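Local coordinates for protein flap endonuclease 1 (Desulfurococcus amylolyticus, PDB 3ORY) that probably cleaves the single-stranded 5' flaps that arise at branched DNA during replication and repair, as a structure-specific metal-dependent nuclease, at residues I38-Y43 with P89-D94; G157-Q162 with Y306-H311. All coordinates share one frame; numbering follows the deposited sequence.

Contact 1. Residues I38-Y43 with P89-D94; sequences IVIDGY and PVYVFD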
ATOM      1  N   ILE A  38      -4.106 -13.126   4.063  1.00 31.20           N
ATOM      2  CA  ILE A  38      -3.539 -11.782   4.150  1.00 30.09           C
ATOM      3  C   ILE A  38      -4.525 -10.801   3.541  1.00 29.32           C
ATOM      4  O   ILE A  38      -4.965 -10.984   2.396  1.00 29.52           O
ATOM      5  CB  ILE A  38      -2.154 -11.682   3.447  1.00 30.79           C
ATOM      6  CG1 ILE A  38      -1.146 -12.672   4.042  1.00 30.84           C
ATOM      7  CG2 ILE A  38      -1.604 -10.245   3.487  1.00 29.94           C
ATOM      8  CD1 ILE A  38      -0.805 -12.449   5.486  1.00 32.75           C
ATOM      9  N   VAL A  39      -4.900  -9.780   4.309  1.00 27.72           N
ATOM     10  CA  VAL A  39      -5.815  -8.770   3.791  1.00 26.41           C
ATOM     11  C   VAL A  39      -5.041  -7.568   3.244  1.00 25.80           C
ATOM     12  O   VAL A  39      -4.377  -6.842   3.983  1.00 25.61           O
ATOM     13  CB  VAL A  39      -6.952  -8.408   4.795  1.00 26.13           C
ATOM     14  CG1 VAL A  39      -6.411  -7.898   6.117  1.00 25.55           C
ATOM     15  CG2 VAL A  39      -7.939  -7.416   4.176  1.00 25.76           C
ATOM     16  N   ILE A  40      -5.136  -7.372   1.935  1.00 25.33           N
ATOM     17  CA  ILE A  40      -4.304  -6.396   1.237  1.00 24.97           C
ATOM     18  C   ILE A  40      -5.086  -5.130   0.942  1.00 24.52           C
ATOM     19  O   ILE A  40      -6.120  -5.167   0.261  1.00 24.22           O
ATOM     20  CB  ILE A  40      -3.755  -6.985  -0.094  1.00 25.69           C
ATOM     21  CG1 ILE A  40      -3.040  -8.320   0.178  1.00 25.98           C
ATOM     22  CG2 ILE A  40      -2.826  -5.971  -0.801  1.00 24.16           C
ATOM     23  CD1 ILE A  40      -2.815  -9.180  -1.096  1.00 25.92           C
ATOM     24  N   ASP A  41      -4.600  -4.001   1.454  1.00 24.00           N
ATOM     25  CA  ASP A  41      -5.267  -2.750   1.170  1.00 23.41           C
ATOM     26  C   ASP A  41      -5.218  -2.503  -0.329  1.00 23.34           C
ATOM     27  O   ASP A  41      -4.146  -2.536  -0.944  1.00 23.59           O
ATOM     28  CB  ASP A  41      -4.657  -1.588   1.936  1.00 23.08           C
ATOM     29  CG  ASP A  41      -5.420  -0.311   1.722  1.00 23.43           C
ATOM     30  OD1 ASP A  41      -6.443  -0.104   2.411  1.00 23.67           O
ATOM     31  OD2 ASP A  41      -5.013   0.476   0.841  1.00 23.46           O
ATOM     32  N   GLY A  42      -6.401  -2.303  -0.901  1.00 23.13           N
ATOM     33  CA  GLY A  42      -6.585  -2.210  -2.345  1.00 23.29           C
ATOM     34  C   GLY A  42      -5.915  -0.995  -2.974  1.00 23.06           C
ATOM     35  O   GLY A  42      -5.103  -1.142  -3.874  1.00 23.55           O
ATOM     36  N   TYR A  43      -6.238   0.201  -2.490  1.00 22.50           N
ATOM     37  CA  TYR A  43      -5.685   1.435  -3.078  1.00 22.36           C
ATOM     38  C   TYR A  43      -4.169   1.460  -2.963  1.00 21.96           C
ATOM     39  O   TYR A  43      -3.487   1.833  -3.916  1.00 21.87           O
ATOM     40  CB  TYR A  43      -6.307   2.706  -2.446  1.00 21.85           C
ATOM     41  CG  TYR A  43      -7.754   2.977  -2.827  1.00 22.44           C
ATOM     42  CD1 TYR A  43      -8.518   2.024  -3.504  1.00 23.03           C
ATOM     43  CD2 TYR A  43      -8.372   4.181  -2.474  1.00 22.41           C
ATOM     44  CE1 TYR A  43      -9.858   2.273  -3.831  1.00 22.30           C
ATOM     45  CE2 TYR A  43      -9.709   4.439  -2.807  1.00 21.44           C
ATOM     46  CZ  TYR A  43     -10.439   3.479  -3.479  1.00 22.14           C
ATOM     47  OH  TYR A  43     -11.762   3.706  -3.798  1.00 21.84           O
ATOM     48  N   PRO A  89      -4.924 -14.563  -0.467  1.00 31.51           N
ATOM     49  CA  PRO A  89      -5.110 -13.118  -0.416  1.00 30.42           C
ATOM     50  C   PRO A  89      -6.567 -12.682  -0.506  1.00 29.79           C
ATOM     51  O   PRO A  89      -7.387 -13.324  -1.176  1.00 29.73           O
ATOM     52  CB  PRO A  89      -4.326 -12.630  -1.640  1.00 30.46           C
ATOM     53  CG  PRO A  89      -4.462 -13.754  -2.646  1.00 30.89           C
ATOM     54  CD  PRO A  89      -4.711 -15.038  -1.850  1.00 31.09           C
ATOM     55  N   VAL A  90      -6.874 -11.587   0.182  1.00 29.00           N
ATOM     56  CA  VAL A  90      -8.148 -10.903   0.047  1.00 28.20           C
ATOM     57  C   VAL A  90      -7.838  -9.405   0.033  1.00 27.33           C
ATOM     58  O   VAL A  90      -7.039  -8.919   0.839  1.00 27.49           O
ATOM     59  CB  VAL A  90      -9.156 -11.284   1.180  1.00 28.71           C
ATOM     60  CG1 VAL A  90      -8.520 -11.172   2.574  1.00 29.49           C
ATOM     61  CG2 VAL A  90     -10.453 -10.447   1.090  1.00 27.92           C
ATOM     62  N   TYR A  91      -8.434  -8.688  -0.906  1.00 25.96           N
ATOM     63  CA  TYR A  91      -8.220  -7.252  -1.005  1.00 25.45           C
ATOM     64  C   TYR A  91      -9.338  -6.521  -0.282  1.00 25.02           C
ATOM     65  O   TYR A  91     -10.425  -7.064  -0.108  1.00 25.77           O
ATOM     66  CB  TYR A  91      -8.135  -6.819  -2.477  1.00 24.68           C
ATOM     67  CG  TYR A  91      -6.813  -7.211  -3.116  1.00 25.55           C
ATOM     68  CD1 TYR A  91      -5.744  -6.311  -3.175  1.00 23.85           C
ATOM     69  CD2 TYR A  91      -6.629  -8.488  -3.643  1.00 25.37           C
ATOM     70  CE1 TYR A  91      -4.525  -6.678  -3.766  1.00 24.27           C
ATOM     71  CE2 TYR A  91      -5.424  -8.861  -4.223  1.00 27.56           C
ATOM     72  CZ  TYR A  91      -4.379  -7.955  -4.275  1.00 26.55           C
ATOM     73  OH  TYR A  91      -3.201  -8.344  -4.853  1.00 27.13           O
ATOM     74  N   VAL A  92      -9.058  -5.304   0.171  1.00 24.40           N
ATOM     75  CA  VAL A  92     -10.085  -4.474   0.774  1.00 23.46           C
ATOM     76  C   VAL A  92     -10.063  -3.102   0.113  1.00 23.37           C
ATOM     77  O   VAL A  92      -9.005  -2.477  -0.002  1.00 23.67           O
ATOM     78  CB  VAL A  92      -9.949  -4.380   2.324  1.00 24.19           C
ATOM     79  CG1 VAL A  92      -8.554  -3.916   2.746  1.00 23.35           C
ATOM     80  CG2 VAL A  92     -11.061  -3.488   2.921  1.00 22.38           C
ATOM     81  N   PHE A  93     -11.231  -2.642  -0.330  1.00 22.66           N
ATOM     82  CA  PHE A  93     -11.325  -1.370  -1.022  1.00 22.21           C
ATOM     83  C   PHE A  93     -12.079  -0.339  -0.209  1.00 22.12           C
ATOM     84  O   PHE A  93     -13.076  -0.655   0.454  1.00 22.49           O
ATOM     85  CB  PHE A  93     -11.964  -1.558  -2.406  1.00 21.67           C
ATOM     86  CG  PHE A  93     -11.073  -2.278  -3.378  1.00 23.17           C
ATOM     87  CD1 PHE A  93     -10.039  -1.611  -4.015  1.00 23.90           C
ATOM     88  CD2 PHE A  93     -11.269  -3.629  -3.651  1.00 23.58           C
ATOM     89  CE1 PHE A  93      -9.194  -2.284  -4.932  1.00 25.41           C
ATOM     90  CE2 PHE A  93     -10.435  -4.315  -4.545  1.00 26.42           C
ATOM     91  CZ  PHE A  93      -9.393  -3.635  -5.186  1.00 25.83           C
ATOM     92  N   ASP A  94     -11.589   0.897  -0.298  1.00 22.21           N
ATOM     93  CA  ASP A  94     -12.049   2.042   0.478  1.00 22.01           C
ATOM     94  C   ASP A  94     -13.496   2.348   0.145  1.00 22.18           C
ATOM     95  O   ASP A  94     -13.956   2.071  -0.966  1.00 22.19           O
ATOM     96  CB  ASP A  94     -11.168   3.257   0.123  1.00 21.84           C
ATOM     97  CG  ASP A  94     -11.100   4.287   1.237  1.00 22.59           C
ATOM     98  OD1 ASP A  94     -10.127   4.244   2.018  1.00 23.00           O
ATOM     99  OD2 ASP A  94     -12.014   5.142   1.330  1.00 22.85           O
TER
HETATM  100  O   HOH W   1      -8.440   0.400  -0.563  1.00 23.18           O
HETATM  101  O   HOH W   2     -13.526   1.292  -3.616  1.00 31.01           O

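Contact 2. Residues G157-Q162 with Y306-H311; sequences GIPWVQ and YRIEWH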
ATOM      1  N   GLY A 157     -11.160 -15.053  -9.211  1.00 30.64           N
ATOM      2  CA  GLY A 157     -11.714 -15.803  -8.080  1.00 30.51           C
ATOM      3  C   GLY A 157     -11.183 -15.345  -6.731  1.00 30.43           C
ATOM      4  O   GLY A 157     -11.304 -16.062  -5.727  1.00 30.40           O
ATOM      5  N   ILE A 158     -10.618 -14.137  -6.711  1.00 29.26           N
ATOM      6  CA  ILE A 158     -10.017 -13.556  -5.518  1.00 28.70           C
ATOM      7  C   ILE A 158     -11.009 -12.615  -4.830  1.00 28.05           C
ATOM      8  O   ILE A 158     -11.509 -11.683  -5.451  1.00 27.96           O
ATOM      9  CB  ILE A 158      -8.709 -12.815  -5.866  1.00 28.31           C
ATOM     10  CG1 ILE A 158      -7.696 -13.776  -6.535  1.00 29.29           C
ATOM     11  CG2 ILE A 158      -8.115 -12.125  -4.629  1.00 28.51           C
ATOM     12  CD1 ILE A 158      -7.156 -14.900  -5.618  1.00 30.51           C
ATOM     13  N   PRO A 159     -11.305 -12.869  -3.547  1.00 28.12           N
ATOM     14  CA  PRO A 159     -12.269 -12.056  -2.800  1.00 27.46           C
ATOM     15  C   PRO A 159     -11.764 -10.644  -2.529  1.00 26.57           C
ATOM     16  O   PRO A 159     -10.558 -10.419  -2.394  1.00 26.28           O
ATOM     17  CB  PRO A 159     -12.403 -12.806  -1.474  1.00 27.58           C
ATOM     18  CG  PRO A 159     -11.077 -13.507  -1.319  1.00 28.88           C
ATOM     19  CD  PRO A 159     -10.718 -13.934  -2.716  1.00 28.24           C
ATOM     20  N   TRP A 160     -12.692  -9.701  -2.467  1.00 26.36           N
ATOM     21  CA  TRP A 160     -12.390  -8.364  -1.980  1.00 26.23           C
ATOM     22  C   TRP A 160     -13.567  -7.864  -1.145  1.00 26.18           C
ATOM     23  O   TRP A 160     -14.725  -8.267  -1.349  1.00 26.33           O
ATOM     24  CB  TRP A 160     -12.023  -7.392  -3.119  1.00 25.82           C
ATOM     25  CG  TRP A 160     -13.084  -7.251  -4.168  1.00 27.62           C
ATOM     26  CD1 TRP A 160     -13.181  -7.960  -5.335  1.00 27.80           C
ATOM     27  CD2 TRP A 160     -14.204  -6.360  -4.145  1.00 28.11           C
ATOM     28  NE1 TRP A 160     -14.293  -7.568  -6.033  1.00 29.19           N
ATOM     29  CE2 TRP A 160     -14.939  -6.586  -5.327  1.00 28.61           C
ATOM     30  CE3 TRP A 160     -14.657  -5.390  -3.239  1.00 28.77           C
ATOM     31  CZ2 TRP A 160     -16.104  -5.885  -5.628  1.00 30.29           C
ATOM     32  CZ3 TRP A 160     -15.808  -4.697  -3.530  1.00 28.29           C
ATOM     33  CH2 TRP A 160     -16.523  -4.941  -4.722  1.00 30.95           C
ATOM     34  N   VAL A 161     -13.253  -6.993  -0.203  1.00 25.54           N
ATOM     35  CA  VAL A 161     -14.213  -6.522   0.768  1.00 25.41           C
ATOM     36  C   VAL A 161     -14.440  -5.035   0.538  1.00 25.26           C
ATOM     37  O   VAL A 161     -13.483  -4.275   0.370  1.00 25.14           O
ATOM     38  CB  VAL A 161     -13.693  -6.801   2.203  1.00 25.29           C
ATOM     39  CG1 VAL A 161     -14.558  -6.102   3.257  1.00 24.07           C
ATOM     40  CG2 VAL A 161     -13.650  -8.311   2.449  1.00 25.33           C
ATOM     41  N   GLN A 162     -15.713  -4.633   0.509  1.00 25.62           N
ATOM     42  CA  GLN A 162     -16.079  -3.226   0.439  1.00 25.08           C
ATOM     43  C   GLN A 162     -16.055  -2.636   1.848  1.00 25.21           C
ATOM     44  O   GLN A 162     -16.929  -2.924   2.666  1.00 25.48           O
ATOM     45  CB  GLN A 162     -17.479  -3.052  -0.181  1.00 25.69           C
ATOM     46  CG  GLN A 162     -17.876  -1.578  -0.373  1.00 24.45           C
ATOM     47  CD  GLN A 162     -16.812  -0.807  -1.129  1.00 24.68           C
ATOM     48  OE1 GLN A 162     -16.608  -1.044  -2.318  1.00 25.27           O
ATOM     49  NE2 GLN A 162     -16.114   0.119  -0.441  1.00 22.03           N
ATOM     50  N   TYR A 306     -19.086  -8.871   5.849  1.00 35.20           N
ATOM     51  CA  TYR A 306     -18.202  -9.405   4.823  1.00 35.83           C
ATOM     52  C   TYR A 306     -18.123 -10.905   5.009  1.00 37.12           C
ATOM     53  O   TYR A 306     -18.339 -11.409   6.109  1.00 37.19           O
ATOM     54  CB  TYR A 306     -16.789  -8.792   4.897  1.00 34.77           C
ATOM     55  CG  TYR A 306     -16.044  -9.043   6.202  1.00 34.26           C
ATOM     56  CD1 TYR A 306     -15.353 -10.237   6.424  1.00 34.46           C
ATOM     57  CD2 TYR A 306     -16.026  -8.073   7.213  1.00 33.02           C
ATOM     58  CE1 TYR A 306     -14.679 -10.471   7.635  1.00 34.11           C
ATOM     59  CE2 TYR A 306     -15.352  -8.289   8.412  1.00 32.84           C
ATOM     60  CZ  TYR A 306     -14.684  -9.487   8.617  1.00 33.62           C
ATOM     61  OH  TYR A 306     -14.028  -9.682   9.806  1.00 33.37           O
ATOM     62  N   ARG A 307     -17.802 -11.613   3.937  1.00 38.43           N
ATOM     63  CA  ARG A 307     -17.581 -13.053   4.021  1.00 40.59           C
ATOM     64  C   ARG A 307     -16.544 -13.449   2.979  1.00 40.49           C
ATOM     65  O   ARG A 307     -16.844 -13.507   1.785  1.00 41.42           O
ATOM     66  CB  ARG A 307     -18.898 -13.831   3.851  1.00 41.78           C
ATOM     67  CG  ARG A 307     -18.732 -15.358   3.848  1.00 45.66           C
ATOM     68  CD  ARG A 307     -19.870 -16.059   4.586  1.00 51.35           C
ATOM     69  NE  ARG A 307     -19.849 -17.514   4.406  1.00 55.78           N
ATOM     70  CZ  ARG A 307     -20.891 -18.243   4.002  1.00 58.09           C
ATOM     71  NH1 ARG A 307     -22.061 -17.663   3.743  1.00 58.98           N
ATOM     72  NH2 ARG A 307     -20.771 -19.560   3.872  1.00 58.33           N
ATOM     73  N   ILE A 308     -15.332 -13.726   3.451  1.00 40.08           N
ATOM     74  CA  ILE A 308     -14.176 -13.961   2.594  1.00 39.47           C
ATOM     75  C   ILE A 308     -14.157 -15.387   2.029  1.00 40.67           C
ATOM     76  O   ILE A 308     -13.890 -16.359   2.753  1.00 40.78           O
ATOM     77  CB  ILE A 308     -12.866 -13.664   3.352  1.00 38.82           C
ATOM     78  CG1 ILE A 308     -12.878 -12.227   3.909  1.00 37.48           C
ATOM     79  CG2 ILE A 308     -11.662 -13.902   2.459  1.00 37.90           C
ATOM     80  CD1 ILE A 308     -11.884 -12.002   5.032  1.00 35.43           C
ATOM     81  N   GLU A 309     -14.448 -15.494   0.733  1.00 40.93           N
ATOM     82  CA  GLU A 309     -14.467 -16.783   0.033  1.00 42.43           C
ATOM     83  C   GLU A 309     -13.704 -16.685  -1.281  1.00 41.81           C
ATOM     84  O   GLU A 309     -13.755 -15.664  -1.960  1.00 41.27           O
ATOM     85  CB  GLU A 309     -15.904 -17.233  -0.249  1.00 43.20           C
ATOM     86  CG  GLU A 309     -16.730 -17.571   0.994  1.00 46.30           C
ATOM     87  CD  GLU A 309     -18.162 -17.966   0.662  1.00 51.10           C
ATOM     88  OE1 GLU A 309     -18.648 -17.627  -0.442  1.00 52.73           O
ATOM     89  OE2 GLU A 309     -18.808 -18.620   1.510  1.00 53.82           O
ATOM     90  N   TRP A 310     -13.008 -17.764  -1.627  1.00 41.78           N
ATOM     91  CA  TRP A 310     -12.298 -17.868  -2.890  1.00 41.30           C
ATOM     92  C   TRP A 310     -13.105 -18.726  -3.869  1.00 41.87           C
ATOM     93  O   TRP A 310     -13.623 -19.782  -3.496  1.00 42.74           O
ATOM     94  CB  TRP A 310     -10.901 -18.453  -2.660  1.00 41.15           C
ATOM     95  CG  TRP A 310     -10.005 -17.539  -1.856  1.00 39.82           C
ATOM     96  CD1 TRP A 310      -9.096 -16.655  -2.349  1.00 37.68           C
ATOM     97  CD2 TRP A 310      -9.952 -17.414  -0.427  1.00 39.11           C
ATOM     98  NE1 TRP A 310      -8.475 -15.985  -1.322  1.00 37.41           N
ATOM     99  CE2 TRP A 310      -8.983 -16.428  -0.132  1.00 37.90           C
ATOM    100  CE3 TRP A 310     -10.617 -18.045   0.632  1.00 39.59           C
ATOM    101  CZ2 TRP A 310      -8.673 -16.047   1.178  1.00 37.50           C
ATOM    102  CZ3 TRP A 310     -10.305 -17.667   1.937  1.00 39.64           C
ATOM    103  CH2 TRP A 310      -9.343 -16.679   2.197  1.00 38.79           C
ATOM    104  N   HIS A 311     -13.217 -18.261  -5.113  1.00 41.34           N
ATOM    105  CA  HIS A 311     -13.984 -18.967  -6.152  1.00 41.63           C
ATOM    106  C   HIS A 311     -13.099 -19.408  -7.299  1.00 40.97           C
ATOM    107  O   HIS A 311     -12.016 -18.859  -7.505  1.00 39.74           O
ATOM    108  CB  HIS A 311     -15.117 -18.090  -6.696  1.00 42.07           C
ATOM    109  CG  HIS A 311     -16.067 -17.617  -5.646  1.00 44.50           C
ATOM    110  ND1 HIS A 311     -16.796 -18.484  -4.856  1.00 48.50           N
ATOM    111  CD2 HIS A 311     -16.411 -16.368  -5.255  1.00 46.52           C
ATOM    112  CE1 HIS A 311     -17.542 -17.787  -4.018  1.00 48.71           C
ATOM    113  NE2 HIS A 311     -17.330 -16.501  -4.241  1.00 48.26           N
TER

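Contact 1. Residues I38-Y43 with P89-D94
Two neighbouring parallel strands of the nuclease sheet, 38-41 and 89-93, meet here, and the first turns at Gly42 into helix 42-52. Four backbone hydrogen bonds join them: Val90 N to Ile38 O, Ile40 N to Val90 O (2.7 Å), Val92 N to Ile40 O and Gly42 N to Val92 O (2.8 Å). Ile40 and Tyr91 run side by side on one face of the sheet: Ile40 CB and CD1 lie over one face of the phenol ring, CG2 comes to 3.5 Å from Tyr91 CE1, and CD1 reaches Pro89 CB at 3.8 Å. The Tyr91 hydroxyl is hydrogen-bonded to Thr79 OG1 of helix 70-84, which packs on this side. The other face carries Val39, Val92 and Asp41; Val39 CG2, anti to the backbone N (chi1 58° for CG1), touches Val92 CG1 under helix 167-176. This layout, with acidic residues at the C-terminal ends of parallel strands, is that of the PIN-like nuclease core, where such residues usually bind the catalytic metals. Asp41 also N-caps its helix through OD2 to Asn44 N, and a bound phosphate, probably from the crystallisation liquor, lies close by. Gly42 packs its CA against Phe93 CE1 (3.7 Å), where a side chain would clash with that ring. Asp94 CB sits over one face of the Tyr43 ring, 3.5 Å from CE2, and Asp94 OD1 forms a salt bridge with Lys101. One water joins Tyr43 N to Val92 O; a second donates to both Asp94 O (2.8 Å) and Tyr43 OH, itself also hydrogen-bonded to Lys96 O.

Contact 2. Residues G157-Q162 with Y306-H311
A Schellman motif ends helix 143-156 at Gly157, and the extended segment 306-311 runs antiparallel to the chain that leaves it, lying alongside the approach to edge strand 160-162 of the nuclease sheet. Gly157 O accepts a hydrogen bond from His311 N at 3.0 Å, with the N-H pointing well at the oxygen (161°). The return contact is a CA-H...O approach, Gly157 CA to His311 O at 3.1 Å; a CB on Gly157 would collide with this same oxygen, and the positive phi of 80° also suits glycine. Pro159 carries most of the side-chain packing. Its CG and CD lie over one face of the Trp310 indole, CG offset toward the rim, while Pro159 CB rests on Glu309 O and its CG on Ile308 CG2 (3.8 Å). Ile158 CD1 comes to the indole at its edge, near the ring plane. The indole NE1 is hydrogen-bonded to Pro89 O, tying the loop to strand 88-93, and Phe344 of helix 330-347 touches the ring as well. An alanine in place of Trp310 would probably leave Pro89 O without this donor and open a gap beside the Pro159 ring. Further along, Val161 meets the stem of Tyr306, whose hydroxyl is hydrogen-bonded to Asp179 OD2. Val161 CG1, anti to its backbone N (chi1 170°), lies 3.9 Å from Tyr306 CB.

From the N terminus, the chain lays down strand 37-41, passes through helix 70-84 and returns in parallel as strand 88-93, so contact 1 closes a largely helical loop within the nuclease core. Helix 143-156 then leads into 157-162, where contact 2 opens; it closes after 143 intervening residues, once the chain has added further strands and helices and reached the loop before helix 315-325. The two contacts follow in series, neither nested nor crossed. They are joined through the sheet, since strand 160-162 pairs with strand 88-93: Val161 N lies 2.8 Å from Tyr91 O, a probable hydrogen bond. Contact 2 thereby ties the C-terminal part of the chain to the core sheet.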